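UPF0098 protein CT_736 (Chlamydia trachomatis, PDB 3N08) is of unassigned function but, as a bacterial homologue of phosphatidylethanolamine-binding proteins and Raf kinase inhibitor protein, probably binds a small anionic or phospholipid-like ligand. Local coordinates at residues F11-I17 with E145-Y150; V45-E49 with K129-L133; W63-I67 with G97-P101; I67-L71 with V120-E124. All coordinates share one frame; numbering follows the deposited sequence.

Contact 1 (F11-I17 with E145-Y150); sequences FSYGRPI and ELMGTY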
# COMPACT_ATOMS: atom_id res chain seq x y z
N PHE B 11 0.97 -6.63 -12.60
CA PHE B 11 1.21 -5.24 -12.98
C PHE B 11 1.38 -4.39 -11.74
O PHE B 11 0.75 -4.64 -10.71
CB PHE B 11 0.10 -4.64 -13.84
CG PHE B 11 -1.26 -4.66 -13.20
CD1 PHE B 11 -2.06 -5.79 -13.24
CD2 PHE B 11 -1.76 -3.52 -12.57
CE1 PHE B 11 -3.32 -5.78 -12.63
CE2 PHE B 11 -3.00 -3.53 -11.98
CZ PHE B 11 -3.78 -4.65 -12.00
N SER B 12 2.22 -3.37 -11.87
CA SER B 12 2.43 -2.39 -10.83
C SER B 12 1.51 -1.18 -11.04
O SER B 12 0.91 -1.01 -12.10
CB SER B 12 3.89 -1.94 -10.83
OG SER B 12 4.74 -3.03 -10.50
N TYR B 13 1.43 -0.33 -10.02
CA TYR B 13 0.51 0.79 -10.05
C TYR B 13 0.72 1.68 -11.29
O TYR B 13 1.80 2.18 -11.54
CB TYR B 13 0.63 1.63 -8.76
CG TYR B 13 -0.51 2.59 -8.60
CD1 TYR B 13 -0.55 3.75 -9.34
CD2 TYR B 13 -1.58 2.31 -7.74
CE1 TYR B 13 -1.61 4.62 -9.22
CE2 TYR B 13 -2.62 3.17 -7.62
CZ TYR B 13 -2.65 4.31 -8.37
OH TYR B 13 -3.71 5.18 -8.25
N GLY B 14 -0.36 1.86 -12.03
CA GLY B 14 -0.37 2.75 -13.18
C GLY B 14 0.21 2.12 -14.43
O GLY B 14 0.34 2.82 -15.43
N ARG B 15 0.56 0.84 -14.39
CA ARG B 15 1.15 0.17 -15.56
C ARG B 15 0.08 -0.66 -16.28
O ARG B 15 -0.99 -0.86 -15.76
CB ARG B 15 2.32 -0.72 -15.15
CG ARG B 15 3.44 0.04 -14.41
CD ARG B 15 3.85 1.32 -15.14
NE ARG B 15 4.34 1.02 -16.49
CZ ARG B 15 4.38 1.88 -17.51
NH1 ARG B 15 3.94 3.11 -17.38
NH2 ARG B 15 4.85 1.48 -18.69
N PRO B 16 0.39 -1.10 -17.49
CA PRO B 16 -0.60 -1.85 -18.27
C PRO B 16 -0.94 -3.21 -17.66
O PRO B 16 -0.03 -3.98 -17.27
CB PRO B 16 0.08 -2.03 -19.63
CG PRO B 16 1.02 -0.87 -19.74
CD PRO B 16 1.54 -0.70 -18.32
N ILE B 17 -2.23 -3.51 -17.59
CA ILE B 17 -2.72 -4.83 -17.24
C ILE B 17 -2.47 -5.75 -18.44
O ILE B 17 -2.82 -5.38 -19.57
CB ILE B 17 -4.23 -4.77 -16.97
CG1 ILE B 17 -4.49 -3.83 -15.78
CG2 ILE B 17 -4.80 -6.15 -16.73
CD1 ILE B 17 -5.98 -3.46 -15.59
N GLU B 145 -5.53 0.64 -2.50
CA GLU B 145 -5.87 0.93 -3.89
C GLU B 145 -4.76 0.45 -4.81
O GLU B 145 -3.58 0.63 -4.50
CB GLU B 145 -6.04 2.44 -4.07
CG GLU B 145 -6.22 2.93 -5.52
CD GLU B 145 -6.28 4.47 -5.62
OE1 GLU B 145 -7.06 5.11 -4.87
OE2 GLU B 145 -5.55 5.03 -6.44
N LEU B 146 -5.16 -0.14 -5.93
CA LEU B 146 -4.27 -0.49 -7.02
C LEU B 146 -4.92 0.04 -8.30
O LEU B 146 -6.12 0.12 -8.38
CB LEU B 146 -4.10 -2.01 -7.07
CG LEU B 146 -3.32 -2.56 -8.26
CD1 LEU B 146 -1.83 -2.14 -8.23
CD2 LEU B 146 -3.42 -4.08 -8.24
N MET B 147 -4.12 0.43 -9.27
CA MET B 147 -4.65 0.85 -10.56
C MET B 147 -3.78 0.26 -11.64
O MET B 147 -2.58 0.19 -11.50
CB MET B 147 -4.68 2.39 -10.66
CG MET B 147 -5.34 2.91 -11.96
SD MET B 147 -4.19 3.16 -13.37
CE MET B 147 -3.52 4.79 -12.88
N GLY B 148 -4.40 -0.19 -12.72
CA GLY B 148 -3.68 -0.56 -13.94
C GLY B 148 -4.42 -0.02 -15.14
O GLY B 148 -5.61 0.26 -15.05
N THR B 149 -3.74 0.07 -16.28
CA THR B 149 -4.36 0.62 -17.47
C THR B 149 -4.62 -0.47 -18.52
O THR B 149 -4.00 -1.54 -18.49
CB THR B 149 -3.50 1.72 -18.09
OG1 THR B 149 -2.23 1.17 -18.49
CG2 THR B 149 -3.27 2.85 -17.11
N TYR B 150 -5.52 -0.21 -19.44
CA TYR B 150 -5.62 -1.07 -20.62
C TYR B 150 -5.96 -0.25 -21.82
O TYR B 150 -6.76 0.70 -21.74
CB TYR B 150 -6.61 -2.24 -20.45
CG TYR B 150 -6.28 -3.30 -21.48
CD1 TYR B 150 -5.23 -4.19 -21.28
CD2 TYR B 150 -6.96 -3.35 -22.70
CE1 TYR B 150 -4.86 -5.09 -22.24
CE2 TYR B 150 -6.57 -4.26 -23.69
CZ TYR B 150 -5.51 -5.12 -23.44
OH TYR B 150 -5.09 -6.05 -24.38
O HOH W 1 0.07 2.56 -18.22
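Phe11 and Ile17 close on Gly148 at the edge of the mixed central sheet, where the short strand 15-16 lies parallel to the end of strand 140-150 after a type II turn from Ser12 to Arg15. This is the tight side. Phe11 CE2 comes 3.6 Å from the CA of Gly148, a residue with no side chain to hold the ring off, and CG1 of Ile17 sits over the centre of the same ring. Next to it, Leu146 lies slantwise against the ring, its CD2 at 3.8 Å from Phe11 CE2. Three backbone bonds fix the register: Gly14 N to Met147 O, Thr149 N to Arg15 O, and Ile17 N to Thr149 O. The last is 2.8 Å long with a 167° angle at hydrogen and lies in the carbonyl plane of Thr149.

The solvent side is looser. There the exposed Pro16 runs side by side with Thr149, Pro16 CG lying 4.0 Å from Thr149 OG1, and a water joins Gly14 O to that hydroxyl.

At the other end packing tightens again: Tyr13, with CG swung anti to the backbone nitrogen (chi1 -166°), reaches across the strand so that Met147 CB lies over one ring face, 3.9 Å from the centroid. Glu40 of the second subunit packs on both Tyr13 and Met147. The phenol ring and the Glu145 carboxylate are turned 28° against each other, and Tyr13 OH donates a 2.6 Å hydrogen bond to Glu145 OE2, meeting it nearly along the C-O axis.

Contact 2 (V45-E49 with K129-L133); sequences VLIVE and KEQLL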
# COMPACT_ATOMS: atom_id res chain seq x y z
N VAL B 45 -13.48 -6.55 1.24
CA VAL B 45 -14.28 -6.17 0.09
C VAL B 45 -13.37 -5.70 -1.03
O VAL B 45 -12.37 -5.01 -0.77
CB VAL B 45 -15.22 -5.01 0.46
CG1 VAL B 45 -16.01 -4.53 -0.75
CG2 VAL B 45 -16.13 -5.43 1.62
N LEU B 46 -13.72 -6.06 -2.26
CA LEU B 46 -13.02 -5.59 -3.47
C LEU B 46 -14.01 -4.96 -4.44
O LEU B 46 -15.03 -5.56 -4.74
CB LEU B 46 -12.30 -6.78 -4.11
CG LEU B 46 -11.61 -6.48 -5.44
CD1 LEU B 46 -10.41 -5.62 -5.29
CD2 LEU B 46 -11.23 -7.75 -6.19
N ILE B 47 -13.70 -3.75 -4.91
CA ILE B 47 -14.51 -3.10 -5.94
C ILE B 47 -13.55 -2.67 -7.05
O ILE B 47 -12.57 -1.99 -6.78
CB ILE B 47 -15.28 -1.89 -5.40
CG1 ILE B 47 -16.22 -2.32 -4.28
CG2 ILE B 47 -16.05 -1.18 -6.53
CD1 ILE B 47 -16.92 -1.18 -3.58
N VAL B 48 -13.84 -3.06 -8.30
CA VAL B 48 -13.01 -2.68 -9.43
C VAL B 48 -13.86 -1.86 -10.37
O VAL B 48 -14.96 -2.28 -10.75
CB VAL B 48 -12.46 -3.91 -10.17
CG1 VAL B 48 -11.55 -3.53 -11.31
CG2 VAL B 48 -11.77 -4.85 -9.20
N GLU B 49 -13.35 -0.71 -10.75
CA GLU B 49 -14.13 0.18 -11.58
C GLU B 49 -13.29 0.97 -12.55
O GLU B 49 -12.09 1.16 -12.37
CB GLU B 49 -14.96 1.10 -10.72
CG GLU B 49 -14.17 1.96 -9.80
CD GLU B 49 -15.04 2.71 -8.79
OE1 GLU B 49 -16.09 2.17 -8.38
OE2 GLU B 49 -14.69 3.84 -8.42
N LYS B 129 -22.98 -1.92 -6.22
CA LYS B 129 -22.05 -1.05 -5.52
C LYS B 129 -22.75 -0.13 -4.51
O LYS B 129 -22.29 0.00 -3.38
CB LYS B 129 -21.25 -0.21 -6.52
CG LYS B 129 -20.29 0.76 -5.81
CD LYS B 129 -19.43 1.56 -6.76
CE LYS B 129 -18.64 2.62 -6.02
NZ LYS B 129 -18.06 3.60 -6.98
N GLU B 130 -23.84 0.51 -4.92
CA GLU B 130 -24.55 1.40 -4.02
C GLU B 130 -24.98 0.68 -2.74
O GLU B 130 -24.80 1.20 -1.64
CB GLU B 130 -25.75 2.03 -4.72
CG GLU B 130 -26.54 2.99 -3.84
CD GLU B 130 -27.69 3.67 -4.57
OE1 GLU B 130 -28.20 3.09 -5.56
OE2 GLU B 130 -28.07 4.79 -4.17
N GLN B 131 -25.55 -0.51 -2.89
CA GLN B 131 -26.00 -1.29 -1.72
C GLN B 131 -24.83 -1.72 -0.82
O GLN B 131 -24.92 -1.70 0.41
CB GLN B 131 -26.74 -2.54 -2.20
CG GLN B 131 -28.09 -2.24 -2.84
CD GLN B 131 -28.69 -3.46 -3.50
OE1 GLN B 131 -28.00 -4.39 -3.87
NE2 GLN B 131 -30.01 -3.46 -3.62
N LEU B 132 -23.74 -2.11 -1.46
CA LEU B 132 -22.53 -2.53 -0.76
C LEU B 132 -21.95 -1.39 0.07
O LEU B 132 -21.59 -1.56 1.23
CB LEU B 132 -21.52 -3.06 -1.77
CG LEU B 132 -20.20 -3.51 -1.17
CD1 LEU B 132 -20.41 -4.51 -0.04
CD2 LEU B 132 -19.36 -4.13 -2.26
N LEU B 133 -21.87 -0.20 -0.52
CA LEU B 133 -21.33 0.94 0.19
C LEU B 133 -22.17 1.25 1.42
O LEU B 133 -21.64 1.61 2.47
CB LEU B 133 -21.23 2.16 -0.74
CG LEU B 133 -20.19 2.11 -1.86
CD1 LEU B 133 -20.16 3.42 -2.63
CD2 LEU B 133 -18.81 1.79 -1.32
O HOH W 2 -15.35 5.70 -7.04
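Leu132 points its CD2 methyl between Val45 and Ile47, the apolar centre at which helix 129-136 packs on a face of the central sheet through strand 43-50. The helix and strand segments run roughly antiparallel, at 146°, with axes 11.0 Å apart at closest approach. That spacing is bridged by side chains meeting tip to tip: Leu132 CD2 lies 3.7 Å from Val45 CG1 and 4.0 Å from Ile47 CD1. Alternation along the strand selects these residues, because Val45, Ile47 and Glu49 turn to the helix while Leu46 and Val48 face the other side of the sheet. Leu132 also touches Ile67 of the adjacent strand, which widens the apolar patch.

Further out, the more exposed Leu133 slants past Ile47, with 4.2 Å between Leu133 CD2 and Ile47 CD1. The polar edge follows one turn back along the helix. Lys129 is fully extended, every torsion near 180°, and its aliphatic chain passes Ile47 CG2, which is 4.4 Å from Lys129 CD, before the ammonium arrives beside Glu49. The two side chains cross at about a right angle. Glu49 is buried against Ile64, Leu62 and Tyr113, where the lysine probably offsets the charge of its carboxylate. Lys129 NZ donates to Glu49 OE1 at 2.8 Å, using the syn lone pair of that oxygen.

Contact 3 (W63-I67 with G97-P101); sequences WIHWI and GYCPP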
# COMPACT_ATOMS: atom_id res chain seq x y z
N TRP B 63 -17.96 2.74 -14.65
CA TRP B 63 -18.40 1.37 -14.91
C TRP B 63 -17.75 0.40 -13.92
O TRP B 63 -16.51 0.34 -13.81
CB TRP B 63 -18.03 0.98 -16.34
CG TRP B 63 -18.81 -0.19 -16.84
CD1 TRP B 63 -18.54 -1.51 -16.66
CD2 TRP B 63 -19.98 -0.12 -17.65
NE1 TRP B 63 -19.52 -2.28 -17.28
CE2 TRP B 63 -20.40 -1.43 -17.91
CE3 TRP B 63 -20.72 0.95 -18.18
CZ2 TRP B 63 -21.53 -1.72 -18.67
CZ3 TRP B 63 -21.84 0.67 -18.92
CH2 TRP B 63 -22.23 -0.66 -19.17
N ILE B 64 -18.58 -0.34 -13.19
CA ILE B 64 -18.09 -1.31 -12.21
C ILE B 64 -17.83 -2.63 -12.91
O ILE B 64 -18.73 -3.20 -13.56
CB ILE B 64 -19.13 -1.52 -11.08
CG1 ILE B 64 -19.47 -0.21 -10.37
CG2 ILE B 64 -18.62 -2.57 -10.12
CD1 ILE B 64 -18.32 0.67 -10.03
N HIS B 65 -16.59 -3.07 -12.82
CA HIS B 65 -16.16 -4.30 -13.44
C HIS B 65 -16.19 -5.53 -12.53
O HIS B 65 -16.23 -6.64 -13.03
CB HIS B 65 -14.75 -4.13 -14.05
CG HIS B 65 -14.76 -3.36 -15.33
ND1 HIS B 65 -14.65 -3.98 -16.56
CD2 HIS B 65 -15.02 -2.06 -15.60
CE1 HIS B 65 -14.77 -3.08 -17.52
NE2 HIS B 65 -15.00 -1.91 -16.97
N TRP B 66 -16.15 -5.34 -11.22
CA TRP B 66 -16.13 -6.48 -10.30
C TRP B 66 -16.47 -6.00 -8.91
O TRP B 66 -15.92 -5.01 -8.44
CB TRP B 66 -14.74 -7.12 -10.29
CG TRP B 66 -14.68 -8.58 -9.88
CD1 TRP B 66 -15.71 -9.44 -9.71
CD2 TRP B 66 -13.48 -9.32 -9.63
NE1 TRP B 66 -15.22 -10.69 -9.36
CE2 TRP B 66 -13.86 -10.64 -9.31
CE3 TRP B 66 -12.12 -9.00 -9.64
CZ2 TRP B 66 -12.92 -11.65 -8.99
CZ3 TRP B 66 -11.19 -10.00 -9.34
CH2 TRP B 66 -11.60 -11.30 -9.02
N ILE B 67 -17.32 -6.77 -8.23
CA ILE B 67 -17.59 -6.61 -6.82
C ILE B 67 -17.43 -7.97 -6.14
O ILE B 67 -18.06 -8.96 -6.55
CB ILE B 67 -19.02 -6.11 -6.60
CG1 ILE B 67 -19.16 -4.67 -7.12
CG2 ILE B 67 -19.41 -6.20 -5.11
CD1 ILE B 67 -20.55 -4.08 -6.92
N GLY B 97 -20.18 -11.02 -11.15
CA GLY B 97 -18.79 -11.37 -11.37
C GLY B 97 -17.98 -10.43 -12.24
O GLY B 97 -18.39 -9.31 -12.53
N TYR B 98 -16.83 -10.92 -12.69
CA TYR B 98 -15.82 -10.12 -13.36
C TYR B 98 -16.15 -9.88 -14.79
O TYR B 98 -16.49 -10.81 -15.54
CB TYR B 98 -14.48 -10.84 -13.26
CG TYR B 98 -13.30 -10.19 -13.96
CD1 TYR B 98 -12.68 -9.08 -13.40
CD2 TYR B 98 -12.80 -10.68 -15.15
CE1 TYR B 98 -11.59 -8.48 -14.01
CE2 TYR B 98 -11.71 -10.08 -15.77
CZ TYR B 98 -11.10 -9.00 -15.19
OH TYR B 98 -10.01 -8.40 -15.76
N CYS B 99 -15.95 -8.63 -15.18
CA CYS B 99 -16.06 -8.14 -16.54
C CYS B 99 -14.69 -7.64 -16.96
O CYS B 99 -14.16 -6.75 -16.32
CB CYS B 99 -17.05 -6.97 -16.58
SG CYS B 99 -17.37 -6.27 -18.19
N PRO B 100 -14.09 -8.21 -18.01
CA PRO B 100 -12.74 -7.74 -18.32
C PRO B 100 -12.71 -6.34 -18.94
O PRO B 100 -13.66 -5.93 -19.61
CB PRO B 100 -12.23 -8.76 -19.35
CG PRO B 100 -13.43 -9.27 -19.97
CD PRO B 100 -14.50 -9.30 -18.89
N PRO B 101 -11.60 -5.63 -18.76
CA PRO B 101 -11.38 -4.42 -19.57
C PRO B 101 -11.58 -4.68 -21.05
O PRO B 101 -11.09 -5.67 -21.59
CB PRO B 101 -9.92 -4.09 -19.28
CG PRO B 101 -9.72 -4.59 -17.87
CD PRO B 101 -10.49 -5.88 -17.82
O HOH W 3 -19.05 -8.18 -10.03
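His65 ND1 donates to Cys99 O in a 2.8 Å bond with an angle of 160° at hydrogen, the shorter of two bonds that join these residues. The carbonyl oxygen lies exactly in the imidazole plane, at the ring edge, whereas the donor stands well above the carbonyl plane of Cys99 and off its lone pairs. The return bond runs between backbones: Cys99 N gives its hydrogen to His65 O over 2.9 Å, in the carbonyl plane. The same oxygen receives a CA-H...O contact from Tyr98 CA at 3.5 Å. Tyr110 meets the imidazole edge-to-face.

His65 and Trp66 both face Val48 in a classic beta bulge of strand 63-71. In relatives with the phosphatidylethanolamine-binding fold, the strand bearing the equivalent histidine and a proline-containing loop border the small anion pocket; the pairing here is consistent with that layout.

Trp66, the second residue of the bulge, receives Tyr98 over one face. Tyr98 CB lies 3.9 Å from the centroid of the five-membered ring, only 3° off its normal, and the phenol edge points at the six-membered ring in a T-shaped pair with centroids 5.3 Å apart and planes at 72°. Gln88 takes the Trp66 NE1 hydrogen, and Tyr98 OH bonds to Tyr21 O. A water accepts from Ile67 N at 2.9 Å and donates to Gly97 O at 2.8 Å.

Contact 4 (I67-L71 with V120-E124); sequences IVYNL and VLSDE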
# COMPACT_ATOMS: atom_id res chain seq x y z
N ILE B 67 -17.32 -6.77 -8.23
CA ILE B 67 -17.59 -6.61 -6.82
C ILE B 67 -17.43 -7.97 -6.14
O ILE B 67 -18.06 -8.96 -6.55
CB ILE B 67 -19.02 -6.11 -6.60
CG1 ILE B 67 -19.16 -4.67 -7.12
CG2 ILE B 67 -19.41 -6.20 -5.11
CD1 ILE B 67 -20.55 -4.08 -6.92
N VAL B 68 -16.67 -7.96 -5.06
CA VAL B 68 -16.53 -9.14 -4.20
C VAL B 68 -16.61 -8.67 -2.76
O VAL B 68 -15.96 -7.71 -2.38
CB VAL B 68 -15.19 -9.86 -4.40
CG1 VAL B 68 -15.13 -11.12 -3.54
CG2 VAL B 68 -14.99 -10.23 -5.86
N TYR B 69 -17.40 -9.34 -1.92
CA TYR B 69 -17.42 -8.98 -0.53
C TYR B 69 -17.49 -10.23 0.34
O TYR B 69 -17.73 -11.33 -0.15
CB TYR B 69 -18.55 -7.98 -0.20
CG TYR B 69 -19.94 -8.56 -0.17
CD1 TYR B 69 -20.72 -8.63 -1.31
CD2 TYR B 69 -20.49 -8.99 1.04
CE1 TYR B 69 -22.01 -9.15 -1.27
CE2 TYR B 69 -21.76 -9.49 1.09
CZ TYR B 69 -22.51 -9.56 -0.06
OH TYR B 69 -23.78 -10.07 0.04
N ASN B 70 -17.26 -10.04 1.64
CA ASN B 70 -17.17 -11.14 2.58
C ASN B 70 -16.03 -12.10 2.26
O ASN B 70 -16.10 -13.28 2.58
CB ASN B 70 -18.51 -11.86 2.75
CG ASN B 70 -19.42 -11.15 3.74
OD1 ASN B 70 -19.06 -10.14 4.36
ND2 ASN B 70 -20.63 -11.67 3.88
N LEU B 71 -14.98 -11.57 1.66
CA LEU B 71 -13.74 -12.33 1.56
C LEU B 71 -13.14 -12.54 2.93
O LEU B 71 -13.24 -11.68 3.80
CB LEU B 71 -12.74 -11.54 0.75
CG LEU B 71 -12.86 -11.63 -0.75
CD1 LEU B 71 -12.13 -10.45 -1.36
CD2 LEU B 71 -12.31 -12.97 -1.28
N VAL B 120 -18.70 -9.03 9.34
CA VAL B 120 -19.12 -9.81 8.18
C VAL B 120 -20.49 -9.27 7.77
O VAL B 120 -21.41 -9.17 8.60
CB VAL B 120 -19.20 -11.31 8.54
CG1 VAL B 120 -19.76 -12.10 7.39
CG2 VAL B 120 -17.82 -11.84 8.95
N LEU B 121 -20.65 -8.93 6.49
CA LEU B 121 -21.91 -8.38 6.00
C LEU B 121 -22.94 -9.49 5.81
O LEU B 121 -22.60 -10.67 5.72
CB LEU B 121 -21.71 -7.62 4.70
CG LEU B 121 -20.75 -6.44 4.75
CD1 LEU B 121 -20.53 -5.88 3.36
CD2 LEU B 121 -21.26 -5.35 5.70
N SER B 122 -24.21 -9.12 5.77
CA SER B 122 -25.26 -10.08 5.47
C SER B 122 -24.99 -10.75 4.13
O SER B 122 -24.49 -10.15 3.20
CB SER B 122 -26.62 -9.38 5.48
OG SER B 122 -27.66 -10.32 5.28
N ASP B 123 -25.34 -12.03 4.06
CA ASP B 123 -25.07 -12.87 2.91
C ASP B 123 -26.19 -12.69 1.90
O ASP B 123 -27.26 -13.30 2.03
CB ASP B 123 -24.99 -14.32 3.39
CG ASP B 123 -24.37 -15.25 2.39
OD1 ASP B 123 -23.84 -14.77 1.37
OD2 ASP B 123 -24.41 -16.48 2.66
N GLU B 124 -25.96 -11.86 0.89
CA GLU B 124 -26.99 -11.50 -0.09
C GLU B 124 -26.47 -11.59 -1.51
O GLU B 124 -25.35 -11.17 -1.83
CB GLU B 124 -27.47 -10.06 0.13
CG GLU B 124 -27.78 -9.70 1.56
CD GLU B 124 -29.07 -10.30 2.05
OE1 GLU B 124 -29.94 -10.61 1.22
OE2 GLU B 124 -29.21 -10.46 3.28
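Asn70 and Leu121 meet where strand 63-71 turns a corner: Asn70 has a positive phi, shares the partner Leu44 with Leu71 in a G1 beta bulge, and brings its CA to 6.1 Å from that of Val120. The bend directs the amide of Asn70 at the loop 120-124, which has no regular structure of its own, and the amide grips Leu121 twice. Asn70 OD1 accepts from Leu121 N at 2.9 Å, on a lone pair and in the amide plane. Asn70 ND2 donates to Leu121 O, also at 2.9 Å, almost straight at 174°, although the nitrogen stands 41° out of the carbonyl plane. Because both bonds go to one residue, they close a ring and fix the amide's rotation, much as a neighbouring strand would pair. The Val120 side chain crosses that of Asn70 at about a right angle, with Val120 CG1 3.6 Å from Asn70 ND2.

Tyr69 engages the next part of the loop. With chi1 at 75° its CG sits between the backbone N and the carbonyl carbon, which carries the ring past Leu121, whose CD1 is 3.9 Å from Tyr69 CD2. The phenol then donates to Glu124: Tyr69 OH to Glu124 O is 2.7 Å, in the carbonyl plane and on a lone pair. Within the loop, Ser122 OG is hydrogen-bonded to Glu124 OE2.

The whole lies at the surface, with Tyr69 and Leu121 both resting on Leu132 of helix 129-136, and Tyr69 flanked by Val45 of strand 43-50 and Val87 of strand 87-88.

In the fold
From the N terminus, segment 11-17 pairs with the last strand, 140-150: contact 1 closes a loop around nearly the whole chain and adds an edge strand to the central sheet. Within it, contact 2 joins strand 43-50 to helix 129-136, placing the helix on one sheet face. Contacts 3 and 4 lie inside that loop and start from one strand, sharing Ile67; the first takes the proline-rich loop 97-101, the second the later loop 120-124. Backbone bonds between strands 43-50 and 63-71 connect contact 2 to both. Tyr150 touches Pro101, linking contacts 1 and 3, whereas contacts 1 and 4 stand about 25 Å apart between centres.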